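MMACHC-like protein (Caenorhabditis elegans, PDB 5UJC) binds cobalamin and probably removes its upper axial ligand, reducing cyanocobalamin with a flavin and demethylating methylcobalamin with glutathione. Local coordinates at residues 34-39 and 44-49; 6-11 and 52-57; 247-250 and 255-258; 66-71 and 95-100. One frame throughout, in Å; residues are numbered along the deposited sequence.

Contact 1 (34-39 and 44-49)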
# COMPACT_ATOMS: atom_id res chain seq x y z
N SER A 34 -13.21 -5.00 -12.78
CA SER A 34 -12.34 -6.10 -12.37
C SER A 34 -12.34 -6.24 -10.86
O SER A 34 -12.36 -7.35 -10.33
CB SER A 34 -10.93 -5.88 -12.87
OG SER A 34 -10.91 -5.84 -14.29
N TYR A 35 -12.33 -5.12 -10.16
CA TYR A 35 -12.43 -5.13 -8.72
C TYR A 35 -13.79 -5.67 -8.25
O TYR A 35 -13.86 -6.54 -7.37
CB TYR A 35 -12.20 -3.72 -8.16
CG TYR A 35 -12.36 -3.62 -6.66
CD1 TYR A 35 -11.29 -3.87 -5.81
CD2 TYR A 35 -13.58 -3.27 -6.09
CE1 TYR A 35 -11.42 -3.77 -4.45
CE2 TYR A 35 -13.72 -3.13 -4.73
CZ TYR A 35 -12.64 -3.40 -3.91
OH TYR A 35 -12.75 -3.29 -2.53
N ASN A 36 -14.86 -5.16 -8.84
CA ASN A 36 -16.20 -5.58 -8.43
C ASN A 36 -16.44 -7.06 -8.69
O ASN A 36 -17.13 -7.71 -7.91
CB ASN A 36 -17.25 -4.73 -9.11
CG ASN A 36 -17.36 -3.34 -8.51
OD1 ASN A 36 -16.86 -3.08 -7.41
ND2 ASN A 36 -18.05 -2.44 -9.21
N GLU A 37 -15.91 -7.58 -9.80
CA GLU A 37 -16.00 -9.02 -10.09
C GLU A 37 -15.31 -9.85 -8.99
O GLU A 37 -15.82 -10.89 -8.57
CB GLU A 37 -15.40 -9.34 -11.49
CG GLU A 37 -15.35 -10.84 -11.85
CD GLU A 37 -14.54 -11.12 -13.12
OE1 GLU A 37 -13.64 -10.31 -13.49
OE2 GLU A 37 -14.79 -12.17 -13.75
N ALA A 38 -14.17 -9.35 -8.50
CA ALA A 38 -13.40 -10.07 -7.52
C ALA A 38 -14.07 -10.04 -6.11
O ALA A 38 -14.17 -11.08 -5.45
CB ALA A 38 -11.99 -9.53 -7.44
N VAL A 39 -14.50 -8.86 -5.66
CA VAL A 39 -15.13 -8.78 -4.33
C VAL A 39 -16.52 -9.32 -4.32
O VAL A 39 -17.02 -9.73 -3.26
CB VAL A 39 -15.11 -7.34 -3.72
CG1 VAL A 39 -13.68 -6.85 -3.54
CG2 VAL A 39 -15.92 -6.34 -4.54
N PRO A 44 -20.75 -5.82 0.09
CA PRO A 44 -20.71 -4.45 0.63
C PRO A 44 -19.56 -3.60 0.05
O PRO A 44 -19.58 -2.36 0.15
CB PRO A 44 -20.50 -4.68 2.14
CG PRO A 44 -21.02 -6.02 2.39
CD PRO A 44 -20.80 -6.83 1.15
N PHE A 45 -18.57 -4.28 -0.50
CA PHE A 45 -17.37 -3.65 -1.01
C PHE A 45 -17.50 -3.21 -2.47
O PHE A 45 -16.65 -2.53 -2.98
CB PHE A 45 -16.19 -4.62 -0.86
CG PHE A 45 -15.81 -4.86 0.57
CD1 PHE A 45 -15.12 -3.91 1.27
CD2 PHE A 45 -16.21 -6.02 1.22
CE1 PHE A 45 -14.81 -4.09 2.59
CE2 PHE A 45 -15.88 -6.23 2.53
CZ PHE A 45 -15.17 -5.27 3.22
N ALA A 46 -18.55 -3.66 -3.17
CA ALA A 46 -18.73 -3.27 -4.57
C ALA A 46 -18.74 -1.72 -4.69
O ALA A 46 -19.37 -1.05 -3.90
CB ALA A 46 -20.01 -3.86 -5.12
N LEU A 47 -18.03 -1.19 -5.68
CA LEU A 47 -17.91 0.24 -5.84
C LEU A 47 -18.92 0.73 -6.89
O LEU A 47 -19.15 0.04 -7.89
CB LEU A 47 -16.50 0.59 -6.29
CG LEU A 47 -15.41 0.22 -5.29
CD1 LEU A 47 -14.02 0.34 -5.94
CD2 LEU A 47 -15.50 1.11 -4.06
N PRO A 48 -19.48 1.94 -6.67
CA PRO A 48 -20.62 2.41 -7.47
C PRO A 48 -20.18 3.16 -8.75
O PRO A 48 -20.50 4.32 -8.93
CB PRO A 48 -21.33 3.36 -6.51
CG PRO A 48 -20.23 3.94 -5.71
CD PRO A 48 -19.27 2.80 -5.48
N TYR A 49 -19.46 2.46 -9.61
CA TYR A 49 -19.02 3.00 -10.89
C TYR A 49 -19.22 1.96 -11.96
O TYR A 49 -19.16 0.75 -11.68
CB TYR A 49 -17.52 3.39 -10.82
CG TYR A 49 -17.22 4.36 -9.73
CD1 TYR A 49 -17.43 5.71 -9.90
CD2 TYR A 49 -16.77 3.91 -8.50
CE1 TYR A 49 -17.22 6.60 -8.86
CE2 TYR A 49 -16.52 4.78 -7.47
CZ TYR A 49 -16.76 6.13 -7.66
OH TYR A 49 -16.53 7.00 -6.64
O HOH W 1 -14.61 -1.67 -1.59
O HOH W 2 -18.83 -2.03 -11.91

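Contact 2 (6-11 and 52-57)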
# COMPACT_ATOMS: atom_id res chain seq x y z
N SER A 6 -5.35 7.26 -24.70
CA SER A 6 -4.33 8.32 -24.67
C SER A 6 -4.54 9.16 -23.45
O SER A 6 -3.60 9.47 -22.73
CB SER A 6 -4.42 9.21 -25.91
OG SER A 6 -4.04 8.51 -27.08
N HIS A 7 -5.80 9.54 -23.21
CA HIS A 7 -6.12 10.35 -22.03
C HIS A 7 -5.81 9.59 -20.73
O HIS A 7 -5.18 10.15 -19.82
CB HIS A 7 -7.57 10.82 -22.08
CG HIS A 7 -7.93 11.77 -20.98
ND1 HIS A 7 -7.23 12.93 -20.76
CD2 HIS A 7 -8.90 11.72 -20.04
CE1 HIS A 7 -7.76 13.56 -19.73
NE2 HIS A 7 -8.79 12.86 -19.28
N ALA A 8 -6.19 8.32 -20.66
CA ALA A 8 -5.83 7.48 -19.52
C ALA A 8 -4.31 7.44 -19.30
O ALA A 8 -3.84 7.53 -18.17
CB ALA A 8 -6.37 6.07 -19.70
N GLU A 9 -3.55 7.30 -20.39
CA GLU A 9 -2.09 7.29 -20.31
C GLU A 9 -1.53 8.64 -19.83
O GLU A 9 -0.62 8.68 -19.02
CB GLU A 9 -1.46 6.85 -21.66
CG GLU A 9 -1.58 5.35 -21.86
CD GLU A 9 -1.20 4.88 -23.24
OE1 GLU A 9 -0.68 5.69 -24.05
OE2 GLU A 9 -1.43 3.68 -23.53
N SER A 10 -2.17 9.74 -20.25
CA SER A 10 -1.75 11.10 -19.81
C SER A 10 -2.03 11.30 -18.32
O SER A 10 -1.23 11.89 -17.60
CB SER A 10 -2.45 12.20 -20.63
OG SER A 10 -2.04 12.18 -21.99
N ILE A 11 -3.15 10.76 -17.86
CA ILE A 11 -3.47 10.79 -16.44
C ILE A 11 -2.42 10.02 -15.63
O ILE A 11 -1.87 10.53 -14.64
CB ILE A 11 -4.87 10.21 -16.18
CG1 ILE A 11 -5.93 11.18 -16.67
CG2 ILE A 11 -5.07 9.91 -14.70
CD1 ILE A 11 -7.32 10.56 -16.79
N SER A 52 -16.15 -0.20 -16.81
CA SER A 52 -14.99 0.24 -17.56
C SER A 52 -14.29 1.48 -16.95
O SER A 52 -13.33 1.98 -17.51
CB SER A 52 -15.37 0.51 -19.00
OG SER A 52 -16.25 1.62 -19.08
N THR A 53 -14.78 1.97 -15.81
CA THR A 53 -14.21 3.15 -15.16
C THR A 53 -12.73 2.91 -14.83
O THR A 53 -12.37 1.88 -14.24
CB THR A 53 -14.97 3.48 -13.88
OG1 THR A 53 -16.35 3.71 -14.19
CG2 THR A 53 -14.41 4.71 -13.18
N MET A 54 -11.89 3.86 -15.21
CA MET A 54 -10.46 3.81 -14.91
C MET A 54 -10.16 4.05 -13.43
O MET A 54 -10.71 4.98 -12.82
CB MET A 54 -9.74 4.88 -15.73
CG MET A 54 -8.25 4.98 -15.48
SD MET A 54 -7.54 6.45 -16.24
CE MET A 54 -5.90 6.47 -15.52
N ALA A 55 -9.27 3.22 -12.89
CA ALA A 55 -8.69 3.45 -11.57
C ALA A 55 -7.18 3.27 -11.64
O ALA A 55 -6.66 2.52 -12.48
CB ALA A 55 -9.28 2.48 -10.56
N LEU A 56 -6.48 3.94 -10.71
CA LEU A 56 -5.04 3.78 -10.50
C LEU A 56 -4.77 3.41 -9.07
O LEU A 56 -5.15 4.12 -8.15
CB LEU A 56 -4.26 5.07 -10.83
CG LEU A 56 -4.17 5.45 -12.30
CD1 LEU A 56 -3.53 6.83 -12.40
CD2 LEU A 56 -3.34 4.43 -13.07
N LEU A 57 -4.07 2.30 -8.90
CA LEU A 57 -3.57 1.88 -7.61
C LEU A 57 -2.16 2.44 -7.42
O LEU A 57 -1.29 2.17 -8.21
CB LEU A 57 -3.53 0.34 -7.56
CG LEU A 57 -2.89 -0.30 -6.34
CD1 LEU A 57 -3.68 0.03 -5.07
CD2 LEU A 57 -2.75 -1.80 -6.53

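Contact 3 (247-250 and 255-258)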
# COMPACT_ATOMS: atom_id res chain seq x y z
N GLU A 247 12.25 -1.37 11.91
CA GLU A 247 12.10 -1.06 13.32
C GLU A 247 10.89 -0.13 13.52
O GLU A 247 10.08 -0.32 14.42
CB GLU A 247 13.37 -0.40 13.87
CG GLU A 247 13.31 -0.05 15.36
CD GLU A 247 13.17 -1.26 16.25
OE1 GLU A 247 13.68 -2.35 15.89
OE2 GLU A 247 12.57 -1.12 17.33
N PHE A 248 10.78 0.88 12.65
CA PHE A 248 9.70 1.85 12.72
C PHE A 248 8.32 1.16 12.61
O PHE A 248 7.46 1.32 13.48
CB PHE A 248 9.90 2.87 11.59
CG PHE A 248 8.91 3.99 11.56
CD1 PHE A 248 7.73 3.88 10.82
CD2 PHE A 248 9.18 5.19 12.21
CE1 PHE A 248 6.85 4.94 10.74
CE2 PHE A 248 8.29 6.24 12.14
CZ PHE A 248 7.13 6.12 11.39
N PHE A 249 8.11 0.39 11.56
CA PHE A 249 6.79 -0.21 11.34
C PHE A 249 6.51 -1.38 12.26
O PHE A 249 5.36 -1.77 12.44
CB PHE A 249 6.59 -0.59 9.88
CG PHE A 249 6.39 0.60 8.96
CD1 PHE A 249 5.39 1.51 9.20
CD2 PHE A 249 7.20 0.77 7.83
CE1 PHE A 249 5.20 2.59 8.34
CE2 PHE A 249 7.02 1.83 6.98
CZ PHE A 249 5.99 2.74 7.23
N GLY A 250 7.53 -1.94 12.89
CA GLY A 250 7.31 -3.00 13.88
C GLY A 250 6.85 -2.50 15.25
O GLY A 250 6.43 -3.30 16.10
N GLU A 255 5.65 4.84 19.91
CA GLU A 255 7.07 4.55 20.17
C GLU A 255 7.95 4.84 18.96
O GLU A 255 9.17 4.61 19.00
CB GLU A 255 7.24 3.08 20.56
CG GLU A 255 6.57 2.69 21.85
CD GLU A 255 6.67 1.19 22.13
OE1 GLU A 255 7.53 0.49 21.52
OE2 GLU A 255 5.87 0.71 22.95
N ARG A 256 7.37 5.33 17.88
CA ARG A 256 8.10 5.38 16.60
C ARG A 256 8.99 6.59 16.43
O ARG A 256 9.98 6.51 15.74
CB ARG A 256 7.15 5.33 15.45
CG ARG A 256 6.46 3.99 15.27
CD ARG A 256 5.55 4.07 14.11
NE ARG A 256 4.82 2.84 13.92
CZ ARG A 256 3.95 2.65 12.94
NH1 ARG A 256 3.66 3.65 12.11
NH2 ARG A 256 3.39 1.46 12.76
N TRP A 257 8.57 7.75 16.92
CA TRP A 257 9.29 9.00 16.61
C TRP A 257 10.78 8.90 16.98
O TRP A 257 11.62 9.37 16.25
CB TRP A 257 8.66 10.24 17.28
CG TRP A 257 7.75 11.07 16.37
CD1 TRP A 257 6.42 11.33 16.54
CD2 TRP A 257 8.15 11.80 15.19
NE1 TRP A 257 5.96 12.14 15.54
CE2 TRP A 257 7.00 12.46 14.70
CE3 TRP A 257 9.35 11.95 14.50
CZ2 TRP A 257 7.02 13.26 13.56
CZ3 TRP A 257 9.36 12.76 13.33
CH2 TRP A 257 8.20 13.39 12.88
N GLU A 258 11.09 8.24 18.09
CA GLU A 258 12.48 8.13 18.52
C GLU A 258 13.37 7.36 17.52
O GLU A 258 14.58 7.63 17.43
CB GLU A 258 12.60 7.53 19.92
CG GLU A 258 12.24 8.51 21.05
CD GLU A 258 13.11 9.77 21.08
OE1 GLU A 258 14.32 9.71 20.75
OE2 GLU A 258 12.58 10.83 21.48
O HOH W 3 2.92 -1.38 13.97

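Contact 4 (66-71 and 95-100)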
# COMPACT_ATOMS: atom_id res chain seq x y z
N ASP A 66 12.46 5.48 3.18
CA ASP A 66 13.90 5.66 3.34
C ASP A 66 14.45 6.92 2.66
O ASP A 66 15.49 7.41 3.07
CB ASP A 66 14.66 4.42 2.87
CG ASP A 66 14.43 3.21 3.77
OD1 ASP A 66 14.32 3.40 4.98
OD2 ASP A 66 14.44 2.04 3.26
N VAL A 67 13.78 7.38 1.62
CA VAL A 67 14.23 8.53 0.86
C VAL A 67 13.24 9.70 0.98
O VAL A 67 13.58 10.76 1.53
CB VAL A 67 14.49 8.19 -0.60
CG1 VAL A 67 14.94 9.44 -1.38
CG2 VAL A 67 15.53 7.09 -0.71
N ALA A 68 12.02 9.51 0.50
CA ALA A 68 11.08 10.65 0.38
C ALA A 68 10.61 11.17 1.76
O ALA A 68 10.63 12.37 2.03
CB ALA A 68 9.90 10.30 -0.49
N PHE A 69 10.20 10.26 2.61
CA PHE A 69 9.75 10.61 3.93
C PHE A 69 10.89 11.19 4.78
O PHE A 69 10.70 12.16 5.49
CB PHE A 69 9.13 9.39 4.62
CG PHE A 69 8.72 9.60 6.05
CD1 PHE A 69 7.71 10.48 6.38
CD2 PHE A 69 9.29 8.84 7.05
CE1 PHE A 69 7.34 10.63 7.70
CE2 PHE A 69 8.87 8.95 8.33
CZ PHE A 69 7.91 9.87 8.67
N ARG A 70 12.08 10.62 4.64
CA ARG A 70 13.24 11.15 5.33
C ARG A 70 13.46 12.63 4.98
O ARG A 70 13.68 13.47 5.86
CB ARG A 70 14.47 10.32 5.05
CG ARG A 70 15.72 10.82 5.75
CD ARG A 70 16.83 9.80 5.69
NE ARG A 70 18.04 10.27 6.34
CZ ARG A 70 19.09 9.50 6.60
NH1 ARG A 70 19.09 8.21 6.27
NH2 ARG A 70 20.15 10.01 7.22
N LYS A 71 13.41 12.96 3.67
CA LYS A 71 13.55 14.35 3.24
C LYS A 71 12.48 15.25 3.88
O LYS A 71 12.78 16.37 4.33
CB LYS A 71 13.49 14.45 1.73
CG LYS A 71 14.71 13.93 1.03
CD LYS A 71 14.58 14.01 -0.48
CE LYS A 71 15.60 13.11 -1.18
NZ LYS A 71 15.42 13.15 -2.67
N GLN A 95 1.06 9.73 7.51
CA GLN A 95 -0.15 10.22 6.82
C GLN A 95 -0.06 11.69 6.46
O GLN A 95 -0.51 12.10 5.40
CB GLN A 95 -1.38 9.94 7.67
CG GLN A 95 -1.73 8.48 7.66
CD GLN A 95 -2.84 8.10 8.63
OE1 GLN A 95 -3.34 8.93 9.41
NE2 GLN A 95 -3.22 6.83 8.60
N SER A 96 0.61 12.45 7.29
CA SER A 96 0.83 13.86 6.98
C SER A 96 1.73 14.02 5.73
O SER A 96 1.45 14.82 4.84
CB SER A 96 1.45 14.60 8.19
OG SER A 96 0.55 14.64 9.27
N PHE A 97 2.80 13.26 5.69
CA PHE A 97 3.70 13.20 4.54
C PHE A 97 2.93 12.78 3.28
O PHE A 97 3.00 13.45 2.26
CB PHE A 97 4.85 12.24 4.83
CG PHE A 97 5.52 11.70 3.60
CD1 PHE A 97 6.38 12.48 2.86
CD2 PHE A 97 5.27 10.41 3.20
CE1 PHE A 97 7.00 11.94 1.72
CE2 PHE A 97 5.85 9.89 2.08
CZ PHE A 97 6.72 10.64 1.34
N LEU A 98 2.16 11.70 3.37
CA LEU A 98 1.45 11.21 2.20
C LEU A 98 0.42 12.22 1.73
O LEU A 98 0.25 12.43 0.52
CB LEU A 98 0.78 9.87 2.51
CG LEU A 98 1.73 8.68 2.61
CD1 LEU A 98 1.02 7.48 3.24
CD2 LEU A 98 2.30 8.33 1.23
N GLU A 99 -0.27 12.88 2.67
CA GLU A 99 -1.28 13.89 2.32
C GLU A 99 -0.60 15.02 1.55
O GLU A 99 -1.14 15.52 0.56
CB GLU A 99 -1.99 14.45 3.59
CG GLU A 99 -3.00 13.49 4.29
CD GLU A 99 -3.20 13.81 5.82
OE1 GLU A 99 -2.83 14.96 6.26
OE2 GLU A 99 -3.71 12.92 6.58
N ASP A 100 0.57 15.43 2.02
CA ASP A 100 1.31 16.50 1.36
C ASP A 100 1.71 16.11 -0.06
O ASP A 100 1.53 16.89 -1.00
CB ASP A 100 2.57 16.87 2.15
CG ASP A 100 2.29 17.76 3.32
OD1 ASP A 100 1.14 18.21 3.48
OD2 ASP A 100 3.24 18.02 4.10

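Contact 1 (34-39 and 44-49)
Asn36, on helix 32-39, pairs its side-chain amide with the backbone of Leu47 in the loop that leads on to strand 53-60. From CB the chain turns so that CG lies anti to the carbonyl carbon (chi1 -75°), and both ends of the amide then face one residue. OD1 accepts from Leu47 N at 2.8 Å, an almost straight bond (172° at the hydrogen), although the donor is tilted from the carbonyl plane; the same OD1 lies 3.4 Å from Ala46 CA. ND2 donates to Leu47 O at 3.0 Å, in that carbonyl's plane and on a lone pair, and its second bond goes to a water that passes on to Tyr49 O. The preceding residue, Tyr35, rests CD2 on Leu47 CD1 at 3.6 Å. Tyr35 OH bonds Leu133 N and donates to a water 2.6 Å from that OH, which in turn donates to Phe45 O. Val39 CG2 packs on Phe45 CB at 4.1 Å. Val39 O bonds the bound methylcobalamin, and Phe45 also lines its pocket. With acceptor and donor ends both engaged, the amide is fixed against a flip; Leu47 N and O are gripped directly, Phe45 O and Tyr49 O through waters.

Contact 2 (6-11 and 52-57)
Met54 reaches from the antiparallel sheet, where strand 53-60 runs between strands 25-31 and 185-196, to the N-terminal helix 5-18, so that the contact is helix-on-sheet packing. The short axes of 6-11 and 53-57 pass 10.3 Å apart and run in the same general direction, inclined by 24°. The side chains meet through apolar atoms alone. The first kind of contact involves the thioether: Met54 SD lies 3.7 Å from Ala8 CB, and the terminal methyl CE continues past it to 3.5 Å from Ala8 O. CG anti to the backbone N (chi1 177°), followed by an extended chain, carries sulfur and methyl straight out to the helix. The second kind is methyl against methyl: Ile11 CG2 meets Met54 CE at 3.6 Å, the two chains running alongside but head to tail. Replacing Met54 by an alanine would probably open a gap under Ala8 and Ile11, since the sulfur and methyl that bridge sheet and helix would be gone. Around the pair, Met29 and Val195 flank Met54 from the two adjacent strands, while Phe192 and Val112 touch Ile11. Two residues further along the strand, Leu56 adds a looser touch, its CD1 standing 4.1 Å from Ile11 CG2.

Contact 3 (247-250 and 255-258)
The turn joining helix 243-250 to the C-terminal helix 257-265 is closed by Arg256, whose side chain lies against Phe248 and Phe249 beside the cobalamin pocket. The arginine chain, stretched out to NE, runs across the face of the Phe248 ring. Its CD stands over the centre of one face, 3.7 Å from the ring centroid and 13° off the normal, a CH-pi contact. Nearer the backbone, Arg256 CB lies 3.6 Å from Phe248 CE2. With CG anti to the backbone N (chi1 -177°) the Phe248 ring is carried to the arginine; it also meets Phe65 and touches Ile94. Further out, the guanidinium plane stands perpendicular to the Phe249 ring, whose CD1 comes over a face of the guanidinium, 4.0 Å from Arg256 NH1. Arg256 NE is 3.1 Å from Phe248 O, but the angle is too poor for a hydrogen bond; NE donates instead to Arg251 O in the connecting turn. Arg256 NH2 gives a 3.1 Å bond to a water at the edge of the guanidinium, and this water lies 2.9 Å from Phe249 O. The same carbonyl bonds methylcobalamin. The aliphatic part of one arginine thus covers an aromatic face while its polar end serves the backbone of the turn; through the water the guanidinium lies close to the carbonyl that bonds the cofactor, and its charge may polarise that carbonyl.

Contact 4 (66-71 and 95-100)
Phe97 of helix 93-109 lays a ring face over Phe69 of helix 62-80 and brings its far end to Ala68. Both phenylalanines carry CG anti to the backbone N, but Phe97 is displaced from the staggered value (chi1 158°) whereas Phe69 sits close to it. Through this torsion the Phe97 ring extends toward the facing helix and comes over the Phe69 backbone: Phe69 CA is 4.0 Å from the ring centroid, near the normal, a CH-pi contact. The Phe69 ring points an edge at the face of Phe97. This is an offset edge-to-face pair, with centroids 5.5 Å apart and planes at 68°. At the base of Phe97, its CB lies 3.7 Å from Phe69 CD1, near the plane of the Phe69 ring. At the far end, Phe97 CZ meets Ala68 CB at 3.7 Å, and Phe97 CE1 comes equally close to Ala68 O. A leucine in place of Phe97 would probably leave the Phe69 edge without its aromatic face and Ala68 CB without the ring end that covers it. Phe69 and Phe97 have the closest CA atoms, 6.6 Å apart. Helix 62-80 makes a wider pi-type turn at 66-69. Trp72 meets Phe97 edge-to-face and Met64 touches it from that same helix, while Phe65 adjoins Phe69, and Pro93 and Ile94 at the start of helix 93-109 pack on Phe69.

How the contacts relate
Two of the four contacts touch methylcobalamin, from opposite sides of the chain's centre: contact 1 and contact 3, with centres about 35 Å apart, each offer the cofactor a backbone carbonyl. Contact 2 adjoins contact 1 in sequence, the loop 44-49 leading into strand 53-60, yet their centres are about 17 Å apart. That strand is followed by helix 62-80, which carries one half of contact 4; nearest atoms of contacts 2 and 4 are about 11 Å apart. Contact 4 lies about 15 Å from contact 3, centre to centre. Phe65 and Ile94 meet both Phe248 and Phe69, linking these two contacts. The Phe97 side chain remains about 13 Å from the cofactor.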